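PDB 1XDI: Rv3303c-lpdA from Mycobacterium tuberculosis, which probably catalyses the FAD-dependent reduction of quinones such as menadione, taking electrons from NADH or NADPH. Local coordinates for residues S51-A56 and H87-T92; S82-H87 and D177-P182. All coordinates share one frame; numbering follows the deposited sequence.

Contact 1 (S51-A56 and H87-T92); sequences SKTFIA and HARVKT. With FAD (flavin-adenine dinucleotide), chain C.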
loop_
_atom_site.group_PDB
_atom_site.type_symbol
_atom_site.label_atom_id
_atom_site.label_comp_id
_atom_site.label_asym_id
_atom_site.label_seq_id
_atom_site.Cartn_x
_atom_site.Cartn_y
_atom_site.Cartn_z
ATOM N N SER A 51 -12.762 -0.418 37.041
ATOM C CA SER A 51 -12.217 0.951 37.196
ATOM C C SER A 51 -12.797 1.918 36.148
ATOM O O SER A 51 -13.198 3.041 36.503
ATOM C CB SER A 51 -10.683 1.008 37.117
ATOM O OG SER A 51 -10.171 0.135 36.112
ATOM N N LYS A 52 -12.861 1.496 34.875
ATOM C CA LYS A 52 -13.410 2.341 33.824
ATOM C C LYS A 52 -14.868 2.615 34.103
ATOM O O LYS A 52 -15.350 3.696 33.794
ATOM C CB LYS A 52 -13.251 1.705 32.422
ATOM C CG LYS A 52 -11.899 2.000 31.656
ATOM C CD LYS A 52 -10.699 1.334 32.295
ATOM C CE LYS A 52 -9.697 2.346 32.829
ATOM N NZ LYS A 52 -8.643 1.704 33.669
ATOM N N THR A 53 -15.573 1.654 34.686
ATOM C CA THR A 53 -16.982 1.869 35.006
ATOM C C THR A 53 -17.013 2.911 36.110
ATOM O O THR A 53 -17.636 3.977 35.977
ATOM C CB THR A 53 -17.639 0.584 35.492
ATOM O OG1 THR A 53 -17.213 -0.464 34.625
ATOM C CG2 THR A 53 -19.181 0.651 35.444
ATOM N N PHE A 54 -16.317 2.612 37.196
ATOM C CA PHE A 54 -16.221 3.545 38.331
ATOM C C PHE A 54 -15.914 4.963 37.853
ATOM O O PHE A 54 -16.584 5.912 38.246
ATOM C CB PHE A 54 -15.110 3.100 39.300
ATOM C CG PHE A 54 -15.066 3.875 40.551
ATOM C CD1 PHE A 54 -16.007 3.671 41.521
ATOM C CD2 PHE A 54 -14.096 4.865 40.739
ATOM C CE1 PHE A 54 -15.996 4.461 42.704
ATOM C CE2 PHE A 54 -14.080 5.663 41.921
ATOM C CZ PHE A 54 -15.036 5.461 42.902
ATOM N N ILE A 55 -14.905 5.088 36.993
ATOM C CA ILE A 55 -14.467 6.378 36.461
ATOM C C ILE A 55 -15.505 7.044 35.587
ATOM O O ILE A 55 -15.590 8.272 35.575
ATOM C CB ILE A 55 -13.127 6.245 35.684
ATOM C CG1 ILE A 55 -11.965 6.035 36.661
ATOM C CG2 ILE A 55 -12.886 7.432 34.877
ATOM C CD1 ILE A 55 -10.613 5.797 36.005
ATOM N N ALA A 56 -16.306 6.250 34.886
ATOM C CA ALA A 56 -17.348 6.798 34.011
ATOM C C ALA A 56 -18.470 7.419 34.816
ATOM O O ALA A 56 -19.074 8.405 34.396
ATOM C CB ALA A 56 -17.918 5.712 33.117
ATOM N N HIS A 87 -21.079 1.617 43.156
ATOM C CA HIS A 87 -20.439 0.305 43.338
ATOM C C HIS A 87 -21.370 -0.807 42.771
ATOM O O HIS A 87 -20.954 -1.703 42.059
ATOM C CB HIS A 87 -20.172 0.069 44.837
ATOM C CG HIS A 87 -19.057 0.895 45.408
ATOM N ND1 HIS A 87 -18.654 0.786 46.724
ATOM C CD2 HIS A 87 -18.178 1.750 44.823
ATOM C CE1 HIS A 87 -17.574 1.523 46.916
ATOM N NE2 HIS A 87 -17.261 2.118 45.780
ATOM N N ALA A 88 -22.656 -0.729 43.080
ATOM C CA ALA A 88 -23.609 -1.732 42.621
ATOM C C ALA A 88 -23.621 -1.772 41.079
ATOM O O ALA A 88 -23.864 -2.833 40.439
ATOM C CB ALA A 88 -24.964 -1.410 43.167
ATOM N N ARG A 89 -23.358 -0.609 40.483
ATOM C CA ARG A 89 -23.358 -0.516 39.038
ATOM C C ARG A 89 -22.053 -1.076 38.595
ATOM O O ARG A 89 -21.938 -1.628 37.496
ATOM C CB ARG A 89 -23.457 0.897 38.562
ATOM C CG ARG A 89 -23.427 0.959 37.108
ATOM C CD ARG A 89 -23.008 2.351 36.630
ATOM N NE ARG A 89 -23.163 2.468 35.184
ATOM C CZ ARG A 89 -22.495 3.312 34.408
ATOM N NH1 ARG A 89 -21.592 4.156 34.918
ATOM N NH2 ARG A 89 -22.739 3.293 33.100
ATOM N N VAL A 90 -21.052 -0.958 39.458
ATOM C CA VAL A 90 -19.765 -1.488 39.087
ATOM C C VAL A 90 -19.812 -2.994 39.052
ATOM O O VAL A 90 -19.334 -3.581 38.093
ATOM C CB VAL A 90 -18.674 -0.984 40.025
ATOM C CG1 VAL A 90 -17.367 -1.805 39.892
ATOM C CG2 VAL A 90 -18.444 0.439 39.686
ATOM N N LYS A 91 -20.409 -3.640 40.050
ATOM C CA LYS A 91 -20.398 -5.088 39.997
ATOM C C LYS A 91 -21.350 -5.517 38.915
ATOM O O LYS A 91 -20.997 -6.280 38.029
ATOM C CB LYS A 91 -20.799 -5.718 41.325
ATOM C CG LYS A 91 -20.191 -5.058 42.473
ATOM C CD LYS A 91 -19.085 -5.847 43.103
ATOM C CE LYS A 91 -18.361 -4.994 44.225
ATOM N NZ LYS A 91 -19.276 -4.419 45.343
ATOM N N THR A 92 -22.554 -4.993 38.974
ATOM C CA THR A 92 -23.579 -5.344 37.996
ATOM C C THR A 92 -23.164 -5.344 36.493
ATOM O O THR A 92 -23.409 -6.334 35.777
ATOM C CB THR A 92 -24.840 -4.448 38.265
ATOM O OG1 THR A 92 -25.827 -5.282 38.838
ATOM C CG2 THR A 92 -25.374 -3.761 36.983
HETATM P PA FAD C . -6.580 -11.944 33.177
HETATM O O1A FAD C . -5.896 -11.439 34.441
HETATM O O2A FAD C . -7.628 -11.020 32.557
HETATM O O5B FAD C . -7.207 -13.274 33.578
HETATM C C5B FAD C . -6.617 -14.574 33.509
HETATM C C4B FAD C . -7.709 -15.368 34.193
HETATM O O4B FAD C . -7.421 -16.743 34.227
HETATM C C3B FAD C . -8.088 -14.992 35.724
HETATM O O3B FAD C . -9.196 -14.100 35.844
HETATM C C2B FAD C . -8.315 -16.263 36.396
HETATM O O2B FAD C . -9.655 -16.650 36.711
HETATM C C1B FAD C . -7.740 -17.320 35.488
HETATM N N9A FAD C . -6.701 -18.129 35.990
HETATM C C8A FAD C . -5.550 -17.882 36.711
HETATM N N7A FAD C . -4.863 -18.960 36.990
HETATM C C5A FAD C . -5.586 -19.972 36.431
HETATM C C6A FAD C . -5.428 -21.367 36.362
HETATM N N6A FAD C . -4.406 -21.994 36.907
HETATM N N1A FAD C . -6.390 -22.098 35.695
HETATM C C2A FAD C . -7.452 -21.510 35.121
HETATM N N3A FAD C . -7.683 -20.143 35.141
HETATM C C4A FAD C . -6.634 -19.481 35.860
HETATM N N1 FAD C . -5.722 -2.989 30.166
HETATM C C2 FAD C . -6.218 -2.274 29.111
HETATM O O2 FAD C . -6.022 -2.631 27.933
HETATM N N3 FAD C . -6.949 -1.137 29.367
HETATM C C4 FAD C . -7.250 -0.637 30.603
HETATM O O4 FAD C . -7.920 0.391 30.695
HETATM C C4X FAD C . -6.762 -1.334 31.626
HETATM N N5 FAD C . -7.071 -0.836 32.923
HETATM C C5X FAD C . -6.556 -1.580 34.015
HETATM C C6 FAD C . -6.830 -1.173 35.339
HETATM C C7 FAD C . -6.339 -1.876 36.472
HETATM C C7M FAD C . -6.682 -1.386 37.901
HETATM C C8 FAD C . -5.527 -3.024 36.242
HETATM C C8M FAD C . -4.931 -3.840 37.376
HETATM C C9 FAD C . -5.257 -3.456 34.976
HETATM C C9A FAD C . -5.752 -2.798 33.855
HETATM N N10 FAD C . -5.508 -3.221 32.462
HETATM C C10 FAD C . -6.003 -2.519 31.399
HETATM C "C1'" FAD C . -4.769 -4.414 32.296
HETATM C "C2'" FAD C . -5.546 -5.585 31.771
HETATM O "O2'" FAD C . -6.699 -5.818 32.653
HETATM C "C3'" FAD C . -4.724 -6.841 31.699
HETATM O "O3'" FAD C . -3.733 -6.660 30.720
HETATM C "C4'" FAD C . -5.471 -8.079 31.244
HETATM O "O4'" FAD C . -6.464 -8.248 32.325
HETATM C "C5'" FAD C . -4.765 -9.345 31.249
HETATM O "O5'" FAD C . -5.608 -10.341 30.689
HETATM P P FAD C . -5.271 -11.865 30.677
HETATM O O1P FAD C . -6.315 -12.456 29.923
HETATM O O2P FAD C . -3.882 -12.180 30.278
HETATM O O3P FAD C . -5.395 -12.179 32.182
#
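Val90 lays its CG2 methyl against the backbone of Phe54, 3.9 Å from Phe54 N, at the edge of the Phe54 ring and near its plane. One residue earlier, Thr53 meets Val90 through its methyl, Thr53 CG2 standing 4.3 Å from Val90 CA. Helices 48-64 and 83-107 run roughly antiparallel, 145° between their directions, with axes 9.1 Å apart at these short segments.

Around this apolar centre the longer side chains reach across. Phe54 CG is anti to the backbone N (chi1 -172°), and the ring lies beside that of His87, both side chains pointing the same way; Phe54 CE1 comes to the edge of the imidazole. Arg89 runs extended from CG to NE and brings its guanidinium over Thr53 CG2, which lies 4.1 Å from the plane of the group, toward its rim. The charged end finds its polar partners elsewhere: NH1 bonds to Ser57 OG, and NH2 to the carbonyl of Met394 of the second subunit. Thr53 OG1 bonds to Val49 O.

Behind the packing face, helix 48-64 turns its other side to the flavin. The Lys52 chain bends at chi2 and chi3, and its NZ hydrogen-bonds FAD N5 at 3.1 Å, with a weak bond to FAD O4. Lys52 NZ also donates to Ser51 OG at 3.3 Å and forms a salt bridge with Glu196, a lysine–glutamate pair of the kind found in flavoprotein disulfide reductases. A donor at N5 would be expected to draw electrons toward that atom of the isoalloxazine.

Contact 2 (S82-H87 and D177-P182); sequences SLPQIH and DLDALP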
loop_
_atom_site.group_PDB
_atom_site.type_symbol
_atom_site.label_atom_id
_atom_site.label_comp_id
_atom_site.label_asym_id
_atom_site.label_seq_id
_atom_site.Cartn_x
_atom_site.Cartn_y
_atom_site.Cartn_z
ATOM N N SER A 82 -24.326 8.906 45.910
ATOM C CA SER A 82 -24.565 7.606 46.544
ATOM C C SER A 82 -23.581 6.503 46.228
ATOM O O SER A 82 -23.899 5.613 45.452
ATOM C CB SER A 82 -25.934 7.088 46.163
ATOM O OG SER A 82 -25.997 5.747 46.577
ATOM N N LEU A 83 -22.413 6.520 46.842
ATOM C CA LEU A 83 -21.395 5.506 46.547
ATOM C C LEU A 83 -21.903 4.058 46.397
ATOM O O LEU A 83 -21.519 3.370 45.467
ATOM C CB LEU A 83 -20.257 5.584 47.593
ATOM C CG LEU A 83 -18.781 5.573 47.171
ATOM C CD1 LEU A 83 -18.244 4.323 47.689
ATOM C CD2 LEU A 83 -18.541 5.659 45.659
ATOM N N PRO A 84 -22.796 3.597 47.281
ATOM C CA PRO A 84 -23.261 2.227 47.129
ATOM C C PRO A 84 -23.926 1.918 45.802
ATOM O O PRO A 84 -23.749 0.809 45.278
ATOM C CB PRO A 84 -24.205 2.044 48.299
ATOM C CG PRO A 84 -23.673 2.938 49.305
ATOM C CD PRO A 84 -23.373 4.179 48.492
ATOM N N GLN A 85 -24.709 2.839 45.252
ATOM C CA GLN A 85 -25.294 2.495 43.966
ATOM C C GLN A 85 -24.244 2.575 42.832
ATOM O O GLN A 85 -24.354 1.837 41.836
ATOM C CB GLN A 85 -26.582 3.281 43.645
ATOM C CG GLN A 85 -26.641 4.676 44.113
ATOM C CD GLN A 85 -28.059 5.270 43.986
ATOM O OE1 GLN A 85 -28.530 5.553 42.878
ATOM N NE2 GLN A 85 -28.737 5.460 45.129
ATOM N N ILE A 86 -23.215 3.417 42.982
ATOM C CA ILE A 86 -22.166 3.468 41.969
ATOM C C ILE A 86 -21.501 2.069 41.969
ATOM O O ILE A 86 -21.369 1.424 40.906
ATOM C CB ILE A 86 -21.085 4.528 42.300
ATOM C CG1 ILE A 86 -21.588 5.914 41.982
ATOM C CG2 ILE A 86 -19.802 4.266 41.512
ATOM C CD1 ILE A 86 -20.764 6.964 42.668
ATOM N N HIS A 87 -21.079 1.617 43.156
ATOM C CA HIS A 87 -20.439 0.305 43.338
ATOM C C HIS A 87 -21.370 -0.807 42.771
ATOM O O HIS A 87 -20.954 -1.703 42.059
ATOM C CB HIS A 87 -20.172 0.069 44.837
ATOM C CG HIS A 87 -19.057 0.895 45.408
ATOM N ND1 HIS A 87 -18.654 0.786 46.724
ATOM C CD2 HIS A 87 -18.178 1.750 44.823
ATOM C CE1 HIS A 87 -17.574 1.523 46.916
ATOM N NE2 HIS A 87 -17.261 2.118 45.780
ATOM N N ASP A 177 -16.060 -2.108 47.765
ATOM C CA ASP A 177 -16.645 -2.724 48.918
ATOM C C ASP A 177 -16.973 -1.727 49.999
ATOM O O ASP A 177 -17.608 -2.081 50.986
ATOM C CB ASP A 177 -15.687 -3.716 49.461
ATOM C CG ASP A 177 -15.433 -4.799 48.501
ATOM O OD1 ASP A 177 -16.338 -5.018 47.665
ATOM O OD2 ASP A 177 -14.365 -5.437 48.596
ATOM N N LEU A 178 -16.519 -0.490 49.827
ATOM C CA LEU A 178 -16.765 0.579 50.777
ATOM C C LEU A 178 -18.181 1.105 50.586
ATOM O O LEU A 178 -18.672 1.147 49.448
ATOM C CB LEU A 178 -15.830 1.751 50.529
ATOM C CG LEU A 178 -14.340 1.552 50.371
ATOM C CD1 LEU A 178 -13.808 2.864 49.900
ATOM C CD2 LEU A 178 -13.644 1.147 51.678
ATOM N N ASP A 179 -18.822 1.541 51.677
ATOM C CA ASP A 179 -20.169 2.098 51.573
ATOM C C ASP A 179 -20.198 3.600 51.737
ATOM O O ASP A 179 -21.275 4.200 51.868
ATOM C CB ASP A 179 -21.107 1.465 52.586
ATOM C CG ASP A 179 -21.592 0.098 52.136
ATOM O OD1 ASP A 179 -22.232 0.008 51.030
ATOM O OD2 ASP A 179 -21.328 -0.884 52.892
ATOM N N ALA A 180 -19.018 4.214 51.735
ATOM C CA ALA A 180 -18.926 5.662 51.870
ATOM C C ALA A 180 -17.621 6.215 51.342
ATOM O O ALA A 180 -16.589 5.562 51.427
ATOM C CB ALA A 180 -19.094 6.050 53.304
ATOM N N LEU A 181 -17.647 7.417 50.790
ATOM C CA LEU A 181 -16.407 8.008 50.301
ATOM C C LEU A 181 -15.384 8.228 51.422
ATOM O O LEU A 181 -15.705 8.656 52.503
ATOM C CB LEU A 181 -16.675 9.347 49.623
ATOM C CG LEU A 181 -17.504 9.311 48.355
ATOM C CD1 LEU A 181 -17.482 10.697 47.764
ATOM C CD2 LEU A 181 -16.947 8.316 47.348
ATOM N N PRO A 182 -14.134 7.925 51.174
ATOM C CA PRO A 182 -13.145 8.137 52.220
ATOM C C PRO A 182 -13.040 9.598 52.609
ATOM O O PRO A 182 -13.288 10.476 51.809
ATOM C CB PRO A 182 -11.873 7.647 51.552
ATOM C CG PRO A 182 -12.386 6.461 50.748
ATOM C CD PRO A 182 -13.572 7.114 50.082
#
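The N-terminal turn of helix 83-107 packs here on the loop that leads into strand 185-188, a central strand of the second parallel sheet, whose Rossmann-type topology is consistent with the pyridine-nucleotide domain of this family. Leu83 and Leu181 make the apolar contact: Leu83 CG faces Leu181 CD2, and the two side chains cross obliquely. Leu204 touches both leucines, so the pair belongs to a larger apolar cluster.

Leu83 also reaches the loop backbone, its CD1 lying 4.1 Å from Ala180 N. One turn further along, His87 sets the edge of its imidazole against Leu178 O, which lies near the ring plane; which ring atom faces that oxygen is uncertain in the model. The side chain of Leu178 also packs on His270, so Leu178 touches both the helix, through its carbonyl and CB, and strand 270-273.

Ser82 occupies the N-cap position, though its capping bond to Gln85 N is weak and the placing of its OG doubtful. A bond from His87 N to Leu83 O, at 2.9 Å, continues the helix. Pro84 suits a first turn, where a residue needs no amide hydrogen for the helix. The Pro84 and Asp179 side chains cross at about a right angle, Pro84 CG lying 3.7 Å from Asp179 OD1.

Overall arrangement
Following the chain from the N terminus, helix 48-64 is the first of the elements involved, and contact 1 returns the chain to it after 30 residues, closing a loop that includes the unmodelled 74-79. Contact 2 spans a longer excursion, from the start of helix 83-107 through 89 residues, 30 of them in strands, to the loop before strand 185-188. The segments alternate in sequence, so the two closures cross rather than nest. Both use helix 83-107 and share His87; their centres are 10 Å apart, and Phe54 of contact 1 packs on Leu83 and Ile86 of contact 2. Together they tie the helix whose Lys52 meets the flavin to the second parallel sheet, and both also touch the second subunit.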